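Local coordinates for protein SxtG (Microseira wollei, PDB 6U1R) that probably transfers an amidino group from one substrate to another in the saxitoxin biosynthetic pathway, at residues S128-F139 with N155-Y163; K276-V284 with V315-V323. All coordinates share one frame; numbering follows the deposited sequence.

Contact 1: residues S128-F139 with N155-Y163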
loop_
_atom_site.group_PDB
_atom_site.type_symbol
_atom_site.label_atom_id
_atom_site.label_comp_id
_atom_site.label_asym_id
_atom_site.label_seq_id
_atom_site.Cartn_x
_atom_site.Cartn_y
_atom_site.Cartn_z
ATOM N N SER A 128 -17.475 -4.028 -11.737
ATOM C CA SER A 128 -17.684 -4.605 -10.416
ATOM C C SER A 128 -16.337 -5.058 -9.865
ATOM O O SER A 128 -15.324 -5.090 -10.572
ATOM C CB SER A 128 -18.649 -5.797 -10.453
ATOM O OG SER A 128 -18.058 -6.908 -11.120
ATOM N N GLY A 129 -16.347 -5.422 -8.600
ATOM C CA GLY A 129 -15.276 -6.213 -8.034
ATOM C C GLY A 129 -15.447 -7.688 -8.330
ATOM O O GLY A 129 -16.147 -8.091 -9.267
ATOM N N PHE A 130 -14.785 -8.508 -7.496
ATOM C CA PHE A 130 -14.808 -9.962 -7.628
ATOM C C PHE A 130 -15.580 -10.508 -6.438
ATOM O O PHE A 130 -16.827 -10.525 -6.468
ATOM C CB PHE A 130 -13.364 -10.498 -7.764
ATOM C CG PHE A 130 -13.239 -12.028 -7.809
ATOM C CD1 PHE A 130 -14.131 -12.803 -8.533
ATOM C CD2 PHE A 130 -12.198 -12.675 -7.136
ATOM C CE1 PHE A 130 -14.014 -14.195 -8.578
ATOM C CE2 PHE A 130 -12.059 -14.086 -7.189
ATOM C CZ PHE A 130 -12.967 -14.838 -7.904
ATOM N N CYS A 131 -14.921 -10.883 -5.342
ATOM C CA CYS A 131 -15.573 -11.484 -4.176
ATOM C C CYS A 131 -14.529 -11.619 -3.066
ATOM O O CYS A 131 -13.347 -11.292 -3.246
ATOM C CB CYS A 131 -16.210 -12.844 -4.525
ATOM S SG CYS A 131 -15.069 -14.190 -4.875
ATOM N N ALA A 132 -14.964 -12.121 -1.912
ATOM C CA ALA A 132 -14.063 -12.344 -0.786
ATOM C C ALA A 132 -13.922 -13.832 -0.469
ATOM O O ALA A 132 -13.754 -14.222 0.688
ATOM C CB ALA A 132 -14.533 -11.572 0.446
ATOM N N ALA A 133 -13.935 -14.673 -1.503
ATOM C CA ALA A 133 -13.805 -16.113 -1.324
ATOM C C ALA A 133 -12.363 -16.545 -1.063
ATOM O O ALA A 133 -12.148 -17.609 -0.470
ATOM C CB ALA A 133 -14.359 -16.845 -2.556
ATOM N N ASN A 134 -11.368 -15.739 -1.444
ATOM C CA ASN A 134 -9.964 -16.166 -1.436
ATOM C C ASN A 134 -9.097 -15.192 -0.642
ATOM O O ASN A 134 -8.303 -14.447 -1.225
ATOM C CB ASN A 134 -9.423 -16.266 -2.864
ATOM C CG ASN A 134 -10.175 -17.263 -3.731
ATOM O OD1 ASN A 134 -9.883 -18.449 -3.703
ATOM N ND2 ASN A 134 -11.119 -16.785 -4.521
ATOM N N PRO A 135 -9.195 -15.195 0.694
ATOM C CA PRO A 135 -8.286 -14.352 1.494
ATOM C C PRO A 135 -6.806 -14.563 1.173
ATOM O O PRO A 135 -6.000 -13.619 1.288
ATOM C CB PRO A 135 -8.584 -14.768 2.947
ATOM C CG PRO A 135 -9.769 -15.628 2.912
ATOM C CD PRO A 135 -10.020 -16.089 1.519
ATOM N N ARG A 136 -6.428 -15.789 0.794
ATOM C CA ARG A 136 -5.030 -16.120 0.530
ATOM C C ARG A 136 -4.446 -15.292 -0.618
ATOM O O ARG A 136 -3.229 -15.098 -0.686
ATOM C CB ARG A 136 -4.918 -17.620 0.209
ATOM C CG ARG A 136 -3.507 -18.180 0.042
ATOM C CD ARG A 136 -2.796 -18.431 1.359
ATOM N NE ARG A 136 -3.566 -19.294 2.263
ATOM C CZ ARG A 136 -3.142 -19.667 3.469
ATOM N NH1 ARG A 136 -1.931 -19.314 3.889
ATOM N NH2 ARG A 136 -3.909 -20.415 4.246
ATOM N N ASP A 137 -5.284 -14.831 -1.554
ATOM C CA ASP A 137 -4.768 -14.088 -2.706
ATOM C C ASP A 137 -4.340 -12.668 -2.351
ATOM O O ASP A 137 -3.488 -12.086 -3.034
ATOM C CB ASP A 137 -5.834 -13.988 -3.807
ATOM C CG ASP A 137 -6.280 -15.327 -4.345
ATOM O OD1 ASP A 137 -5.679 -16.372 -3.974
ATOM O OD2 ASP A 137 -7.252 -15.333 -5.157
ATOM N N VAL A 138 -4.929 -12.091 -1.308
ATOM C CA VAL A 138 -4.983 -10.646 -1.126
ATOM C C VAL A 138 -3.929 -10.183 -0.132
ATOM O O VAL A 138 -3.462 -9.041 -0.196
ATOM C CB VAL A 138 -6.399 -10.238 -0.662
ATOM C CG1 VAL A 138 -6.493 -8.726 -0.396
ATOM C CG2 VAL A 138 -7.423 -10.680 -1.711
ATOM N N PHE A 139 -3.551 -11.068 0.800
ATOM C CA PHE A 139 -2.676 -10.732 1.920
ATOM C C PHE A 139 -1.641 -11.826 2.134
ATOM O O PHE A 139 -1.957 -13.007 2.010
ATOM C CB PHE A 139 -3.420 -10.606 3.259
ATOM C CG PHE A 139 -4.654 -9.744 3.222
ATOM C CD1 PHE A 139 -4.548 -8.377 3.345
ATOM C CD2 PHE A 139 -5.908 -10.308 3.082
ATOM C CE1 PHE A 139 -5.679 -7.570 3.343
ATOM C CE2 PHE A 139 -7.054 -9.498 3.062
ATOM C CZ PHE A 139 -6.925 -8.133 3.188
ATOM N N ASN A 155 -10.115 -5.657 -11.285
ATOM C CA ASN A 155 -11.376 -5.876 -10.582
ATOM C C ASN A 155 -11.178 -6.183 -9.106
ATOM O O ASN A 155 -12.147 -6.136 -8.342
ATOM C CB ASN A 155 -12.154 -7.003 -11.244
ATOM C CG ASN A 155 -12.603 -6.650 -12.636
ATOM O OD1 ASN A 155 -11.841 -6.788 -13.584
ATOM N ND2 ASN A 155 -13.846 -6.160 -12.769
ATOM N N ARG A 156 -9.959 -6.518 -8.689
ATOM C CA ARG A 156 -9.672 -6.845 -7.296
ATOM C C ARG A 156 -9.029 -5.689 -6.530
ATOM O O ARG A 156 -8.570 -5.883 -5.408
ATOM C CB ARG A 156 -8.788 -8.107 -7.255
ATOM C CG ARG A 156 -9.326 -9.233 -8.140
ATOM C CD ARG A 156 -8.575 -10.541 -7.946
ATOM N NE ARG A 156 -8.906 -11.191 -6.679
ATOM C CZ ARG A 156 -8.491 -12.403 -6.332
ATOM N NH1 ARG A 156 -7.729 -13.102 -7.156
ATOM N NH2 ARG A 156 -8.871 -12.926 -5.170
ATOM N N TYR A 157 -9.069 -4.470 -7.086
ATOM C CA TYR A 157 -8.388 -3.305 -6.517
ATOM C C TYR A 157 -8.816 -3.012 -5.085
ATOM O O TYR A 157 -8.025 -2.476 -4.293
ATOM C CB TYR A 157 -8.715 -2.084 -7.370
ATOM C CG TYR A 157 -7.626 -1.042 -7.560
ATOM C CD1 TYR A 157 -6.387 -1.381 -8.076
ATOM C CD2 TYR A 157 -7.888 0.294 -7.312
ATOM C CE1 TYR A 157 -5.429 -0.410 -8.307
ATOM C CE2 TYR A 157 -6.958 1.262 -7.537
ATOM C CZ TYR A 157 -5.730 0.915 -8.049
ATOM O OH TYR A 157 -4.822 1.934 -8.260
ATOM N N PHE A 158 -10.074 -3.284 -4.751
ATOM C CA PHE A 158 -10.629 -2.970 -3.441
ATOM C C PHE A 158 -11.022 -4.226 -2.677
ATOM O O PHE A 158 -11.861 -4.174 -1.768
ATOM C CB PHE A 158 -11.825 -2.026 -3.593
ATOM C CG PHE A 158 -11.439 -0.667 -4.090
ATOM C CD1 PHE A 158 -10.726 0.188 -3.273
ATOM C CD2 PHE A 158 -11.743 -0.257 -5.383
ATOM C CE1 PHE A 158 -10.334 1.437 -3.705
ATOM C CE2 PHE A 158 -11.337 1.003 -5.827
ATOM C CZ PHE A 158 -10.637 1.843 -4.989
ATOM N N GLU A 159 -10.415 -5.354 -3.006
ATOM C CA GLU A 159 -10.827 -6.576 -2.349
ATOM C C GLU A 159 -10.444 -6.597 -0.877
ATOM O O GLU A 159 -11.051 -7.356 -0.115
ATOM C CB GLU A 159 -10.236 -7.780 -3.074
ATOM C CG GLU A 159 -10.934 -9.063 -2.736
ATOM C CD GLU A 159 -10.691 -10.140 -3.776
ATOM O OE1 GLU A 159 -10.807 -9.848 -4.990
ATOM O OE2 GLU A 159 -10.358 -11.295 -3.403
ATOM N N ALA A 160 -9.466 -5.792 -0.438
ATOM C CA ALA A 160 -9.149 -5.812 0.986
ATOM C C ALA A 160 -10.267 -5.239 1.852
ATOM O O ALA A 160 -10.247 -5.441 3.070
ATOM C CB ALA A 160 -7.854 -5.045 1.270
ATOM N N TRP A 161 -11.240 -4.546 1.263
ATOM C CA TRP A 161 -12.208 -3.794 2.061
ATOM C C TRP A 161 -13.012 -4.693 2.998
ATOM O O TRP A 161 -13.265 -4.321 4.154
ATOM C CB TRP A 161 -13.128 -3.007 1.127
ATOM C CG TRP A 161 -12.529 -1.681 0.712
ATOM C CD1 TRP A 161 -11.197 -1.312 0.750
ATOM C CD2 TRP A 161 -13.244 -0.539 0.237
ATOM N NE1 TRP A 161 -11.058 -0.013 0.322
ATOM C CE2 TRP A 161 -12.297 0.484 0.003
ATOM C CE3 TRP A 161 -14.596 -0.280 -0.006
ATOM C CZ2 TRP A 161 -12.663 1.743 -0.467
ATOM C CZ3 TRP A 161 -14.960 0.971 -0.473
ATOM C CH2 TRP A 161 -13.997 1.968 -0.697
ATOM N N ALA A 162 -13.407 -5.881 2.544
ATOM C CA ALA A 162 -14.215 -6.743 3.415
ATOM C C ALA A 162 -13.473 -7.150 4.681
ATOM O O ALA A 162 -14.120 -7.501 5.683
ATOM C CB ALA A 162 -14.666 -7.996 2.664
ATOM N N TYR A 163 -12.144 -7.060 4.675
ATOM C CA TYR A 163 -11.292 -7.488 5.773
ATOM C C TYR A 163 -10.858 -6.367 6.712
ATOM O O TYR A 163 -10.147 -6.640 7.678
ATOM C CB TYR A 163 -10.037 -8.155 5.215
ATOM C CG TYR A 163 -10.323 -9.296 4.270
ATOM C CD1 TYR A 163 -10.565 -9.067 2.925
ATOM C CD2 TYR A 163 -10.344 -10.611 4.725
ATOM C CE1 TYR A 163 -10.836 -10.102 2.060
ATOM C CE2 TYR A 163 -10.594 -11.642 3.874
ATOM C CZ TYR A 163 -10.848 -11.389 2.540
ATOM O OH TYR A 163 -11.099 -12.434 1.710
HETATM O O HOH W 1 -12.862 -7.922 -5.292
HETATM O O HOH W 2 -11.717 -13.805 -3.730
#
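R156 and D137 meet in a salt bridge that shows how one guanidinium can hold two carboxylates in a buried site. R156 reaches one oxygen of D137 end-on with NH1 and NH2, and R156 NH2 is 2.9 Å from D137 OD2. The carboxylate is turned steeply against the guanidinium, the planes 77° apart, and OD2 is met on its anti side. The side-on edge of R156, NE and NH2, grips E159 of its own segment, one nitrogen to each oxygen; the bond from NE to E159 OE1 is nearly straight at 170°. Four hydrogen bonds near the guanidinium plane thus fix its rotation. Over one of its faces stands F130, whose CD2 lies 3.6 Å from R156 NE; with CG anti to the backbone N (chi1 176°), the phenyl runs alongside the arginine, its plane nearly perpendicular to the guanidinium.

E159 is held further by water 1, which links its OE1 to the amide of F130, and by water 2, which links its OE2 to N134 ND2. V138 CG2 packs 3.4 Å from E159 OE2. Beyond this polar group, F139 turns its edge to the face of Y163 in a T-shaped pair with centroids 5.0 Å apart, while P135 crosses the tyrosine near its hydroxyl. At the other end N155 ND2 donates to S128 O over 2.9 Å.

The side chains of N134 and D137 lie about 3 Å from those of C368 and H264, respectively, both predicted active-site residues, which places the salt-bridge network next to the probable catalytic site. N134 ND2 donates to F362 O. A short, weakly bonded helical turn about 135-138 leads into strand 139-142, where F139 touches strands 145-148 and 370-375; segment 155-163 runs directly into helix 164-172.

Contact 2: residues K276-V284 with V315-V323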
loop_
_atom_site.group_PDB
_atom_site.type_symbol
_atom_site.label_atom_id
_atom_site.label_comp_id
_atom_site.label_asym_id
_atom_site.label_seq_id
_atom_site.Cartn_x
_atom_site.Cartn_y
_atom_site.Cartn_z
ATOM N N LYS A 276 9.006 -31.896 4.351
ATOM C CA LYS A 276 7.998 -32.541 3.501
ATOM C C LYS A 276 7.315 -31.506 2.609
ATOM O O LYS A 276 6.620 -30.625 3.113
ATOM C CB LYS A 276 6.934 -33.243 4.356
ATOM C CG LYS A 276 7.478 -34.213 5.408
ATOM C CD LYS A 276 8.184 -35.384 4.774
ATOM C CE LYS A 276 8.868 -36.264 5.833
ATOM N NZ LYS A 276 7.872 -36.871 6.733
ATOM N N ILE A 277 7.459 -31.640 1.295
ATOM C CA ILE A 277 6.854 -30.695 0.364
ATOM C C ILE A 277 6.182 -31.457 -0.773
ATOM O O ILE A 277 6.791 -32.332 -1.398
ATOM C CB ILE A 277 7.893 -29.675 -0.146
ATOM C CG1 ILE A 277 7.234 -28.573 -0.983
ATOM C CG2 ILE A 277 9.064 -30.361 -0.875
ATOM C CD1 ILE A 277 8.115 -27.332 -1.101
ATOM N N LEU A 278 4.917 -31.126 -1.014
ATOM C CA LEU A 278 4.079 -31.746 -2.030
ATOM C C LEU A 278 4.238 -31.012 -3.358
ATOM O O LEU A 278 4.103 -29.780 -3.411
ATOM C CB LEU A 278 2.629 -31.691 -1.550
ATOM C CG LEU A 278 1.481 -32.264 -2.380
ATOM C CD1 LEU A 278 1.590 -33.770 -2.459
ATOM C CD2 LEU A 278 0.145 -31.866 -1.758
ATOM N N VAL A 279 4.489 -31.765 -4.440
ATOM C CA VAL A 279 4.817 -31.174 -5.730
ATOM C C VAL A 279 3.921 -31.741 -6.827
ATOM O O VAL A 279 3.615 -32.938 -6.850
ATOM C CB VAL A 279 6.305 -31.398 -6.071
ATOM C CG1 VAL A 279 6.606 -30.868 -7.430
ATOM C CG2 VAL A 279 7.167 -30.736 -5.020
ATOM N N ASN A 280 3.509 -30.863 -7.731
ATOM C CA ASN A 280 2.643 -31.211 -8.846
ATOM C C ASN A 280 3.481 -31.822 -9.963
ATOM O O ASN A 280 4.378 -31.149 -10.477
ATOM C CB ASN A 280 1.937 -29.933 -9.324
ATOM C CG ASN A 280 0.978 -30.168 -10.464
ATOM O OD1 ASN A 280 1.256 -30.929 -11.398
ATOM N ND2 ASN A 280 -0.166 -29.479 -10.412
ATOM N N PRO A 281 3.228 -33.071 -10.378
ATOM C CA PRO A 281 4.134 -33.706 -11.351
ATOM C C PRO A 281 4.036 -33.137 -12.758
ATOM O O PRO A 281 4.961 -33.348 -13.554
ATOM C CB PRO A 281 3.709 -35.181 -11.318
ATOM C CG PRO A 281 2.283 -35.149 -10.997
ATOM C CD PRO A 281 2.115 -33.962 -10.018
ATOM N N GLU A 282 2.954 -32.452 -13.101
ATOM C CA GLU A 282 2.816 -31.849 -14.419
ATOM C C GLU A 282 3.358 -30.426 -14.474
ATOM O O GLU A 282 3.854 -29.999 -15.526
ATOM C CB GLU A 282 1.341 -31.866 -14.834
ATOM C CG GLU A 282 0.819 -33.265 -15.187
ATOM C CD GLU A 282 1.425 -33.796 -16.475
ATOM O OE1 GLU A 282 1.514 -33.012 -17.438
ATOM O OE2 GLU A 282 1.820 -34.978 -16.522
ATOM N N PHE A 283 3.270 -29.673 -13.378
ATOM C CA PHE A 283 3.720 -28.285 -13.381
ATOM C C PHE A 283 5.175 -28.099 -12.947
ATOM O O PHE A 283 5.733 -27.015 -13.174
ATOM C CB PHE A 283 2.844 -27.426 -12.461
ATOM C CG PHE A 283 1.370 -27.358 -12.852
ATOM C CD1 PHE A 283 0.898 -27.882 -14.051
ATOM C CD2 PHE A 283 0.466 -26.749 -11.996
ATOM C CE1 PHE A 283 -0.450 -27.813 -14.374
ATOM C CE2 PHE A 283 -0.876 -26.672 -12.306
ATOM C CZ PHE A 283 -1.337 -27.198 -13.501
ATOM N N VAL A 284 5.801 -29.101 -12.327
ATOM C CA VAL A 284 7.148 -28.963 -11.771
ATOM C C VAL A 284 8.057 -30.018 -12.380
ATOM O O VAL A 284 7.728 -31.208 -12.367
ATOM C CB VAL A 284 7.126 -29.090 -10.232
ATOM C CG1 VAL A 284 8.525 -29.199 -9.677
ATOM C CG2 VAL A 284 6.402 -27.901 -9.614
ATOM N N VAL A 315 -12.256 -24.964 -13.458
ATOM C CA VAL A 315 -11.531 -25.936 -12.644
ATOM C C VAL A 315 -10.195 -26.285 -13.284
ATOM O O VAL A 315 -10.057 -26.323 -14.510
ATOM C CB VAL A 315 -12.385 -27.210 -12.464
ATOM C CG1 VAL A 315 -13.622 -26.931 -11.624
ATOM C CG2 VAL A 315 -12.784 -27.791 -13.844
ATOM N N SER A 316 -9.200 -26.543 -12.438
ATOM C CA SER A 316 -8.031 -27.332 -12.801
ATOM C C SER A 316 -8.142 -28.669 -12.089
ATOM O O SER A 316 -8.645 -28.746 -10.962
ATOM C CB SER A 316 -6.715 -26.641 -12.415
ATOM O OG SER A 316 -5.623 -27.567 -12.355
ATOM N N GLU A 317 -7.710 -29.728 -12.757
ATOM C CA GLU A 317 -7.782 -31.022 -12.108
ATOM C C GLU A 317 -6.808 -31.120 -10.946
ATOM O O GLU A 317 -6.919 -32.042 -10.136
ATOM C CB GLU A 317 -7.546 -32.130 -13.137
ATOM C CG GLU A 317 -6.114 -32.471 -13.422
ATOM C CD GLU A 317 -5.955 -33.165 -14.761
ATOM O OE1 GLU A 317 -5.884 -32.453 -15.784
ATOM O OE2 GLU A 317 -5.917 -34.417 -14.786
ATOM N N TRP A 318 -5.880 -30.177 -10.814
ATOM C CA TRP A 318 -4.896 -30.239 -9.743
ATOM C C TRP A 318 -5.369 -29.533 -8.484
ATOM O O TRP A 318 -4.565 -29.294 -7.579
ATOM C CB TRP A 318 -3.553 -29.684 -10.229
ATOM C CG TRP A 318 -2.994 -30.610 -11.270
ATOM C CD1 TRP A 318 -2.941 -30.397 -12.616
ATOM C CD2 TRP A 318 -2.487 -31.940 -11.054
ATOM N NE1 TRP A 318 -2.407 -31.490 -13.245
ATOM C CE2 TRP A 318 -2.130 -32.456 -12.311
ATOM C CE3 TRP A 318 -2.295 -32.741 -9.916
ATOM C CZ2 TRP A 318 -1.581 -33.724 -12.466
ATOM C CZ3 TRP A 318 -1.744 -34.011 -10.075
ATOM C CH2 TRP A 318 -1.407 -34.489 -11.347
ATOM N N ALA A 319 -6.665 -29.233 -8.392
ATOM C CA ALA A 319 -7.199 -28.595 -7.195
ATOM C C ALA A 319 -6.952 -29.408 -5.926
ATOM O O ALA A 319 -7.022 -28.844 -4.824
ATOM C CB ALA A 319 -8.702 -28.350 -7.356
ATOM N N GLY A 320 -6.674 -30.711 -6.047
ATOM C CA GLY A 320 -6.487 -31.553 -4.878
ATOM C C GLY A 320 -5.284 -31.188 -4.035
ATOM O O GLY A 320 -5.244 -31.546 -2.847
ATOM N N LEU A 321 -4.283 -30.513 -4.624
ATOM C CA LEU A 321 -3.104 -30.067 -3.883
ATOM C C LEU A 321 -3.373 -28.876 -2.963
ATOM O O LEU A 321 -2.524 -28.574 -2.116
ATOM C CB LEU A 321 -1.963 -29.703 -4.851
ATOM C CG LEU A 321 -1.106 -30.859 -5.379
ATOM C CD1 LEU A 321 -1.782 -31.563 -6.535
ATOM C CD2 LEU A 321 0.258 -30.334 -5.794
ATOM N N ASN A 322 -4.521 -28.198 -3.093
ATOM C CA ASN A 322 -4.793 -26.981 -2.331
ATOM C C ASN A 322 -5.261 -27.327 -0.918
ATOM O O ASN A 322 -6.291 -26.828 -0.456
ATOM C CB ASN A 322 -5.845 -26.154 -3.084
ATOM C CG ASN A 322 -5.874 -24.698 -2.685
ATOM O OD1 ASN A 322 -6.915 -24.182 -2.241
ATOM N ND2 ASN A 322 -4.761 -24.000 -2.905
ATOM N N VAL A 323 -4.483 -28.155 -0.216
ATOM C CA VAL A 323 -4.818 -28.626 1.128
ATOM C C VAL A 323 -4.489 -27.576 2.183
ATOM O O VAL A 323 -3.771 -26.603 1.917
ATOM C CB VAL A 323 -4.073 -29.939 1.439
ATOM C CG1 VAL A 323 -4.573 -31.071 0.532
ATOM C CG2 VAL A 323 -2.555 -29.738 1.302
#
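L278 and L321 mark one close approach of the two backbones, their CA atoms 7.6 Å apart, and N280 and W318 mark another. Segment 276-284 runs as a strand from 276 to 279 and turns at N280, whereas 315-323 is a loop with a 3-10 turn at 319-321. Contact across the segments is made mostly by side chains, and the turns that present them are fastened locally. N280 OD1 accepts from the amides of E282, at 2.8 Å, and F283, forming an Asx turn and the wider Asx motif; the first donor lies in the carbonyl plane, the second well above it. S316 OG answers on the other segment with an ST turn, taking the amide of W318.

The Asx turn follows strand 276-279, the middle strand of a three-stranded mixed sheet, between antiparallel 269-273 and parallel 297-300, and its residues pack on W318 of the loop. The amide of N280 comes over one face of the indole, ND2 3.2 Å from W318 CG, with the planes 52° apart. CG of N280 is anti to its main-chain nitrogen (chi1 -179°), which carries the amide across to the tryptophan; ND2 donates to T267 O, and its approach to the ring is a contact over one face. F283 receives the edge of the five-membered indole ring on its face, centroids 5.0 Å apart and planes at 65°. At the six-membered ring, P281 CG approaches CH2 of W318 at 3.8 Å. Deeper in, L321 sets its CG 4.0 Å from L278 CD2 and rests its own CD2 near the backbone N of N280.

In the fold
Contact 1 closes along the chain before contact 2 opens, so the two are in series. Their centres lie 24 Å apart on opposite sides of the chain's centre, and their nearest atoms stay about 7 Å from each other. Contact 1 joins the start of strand 139-142 to the approach to helix 164-172; contact 2 lies at the end of a strand in the sheet of 269-273, 276-279 and 297-300. The region predicted to be catalytic relates them: residues 128-139 adjoin C368 and H264, whereas in 315-323 N322 accepts a hydrogen bond from the backbone of C368. Contact 1 therefore borders the predicted site directly, whereas contact 2 approaches it through N322, its touching side chains lying farther off.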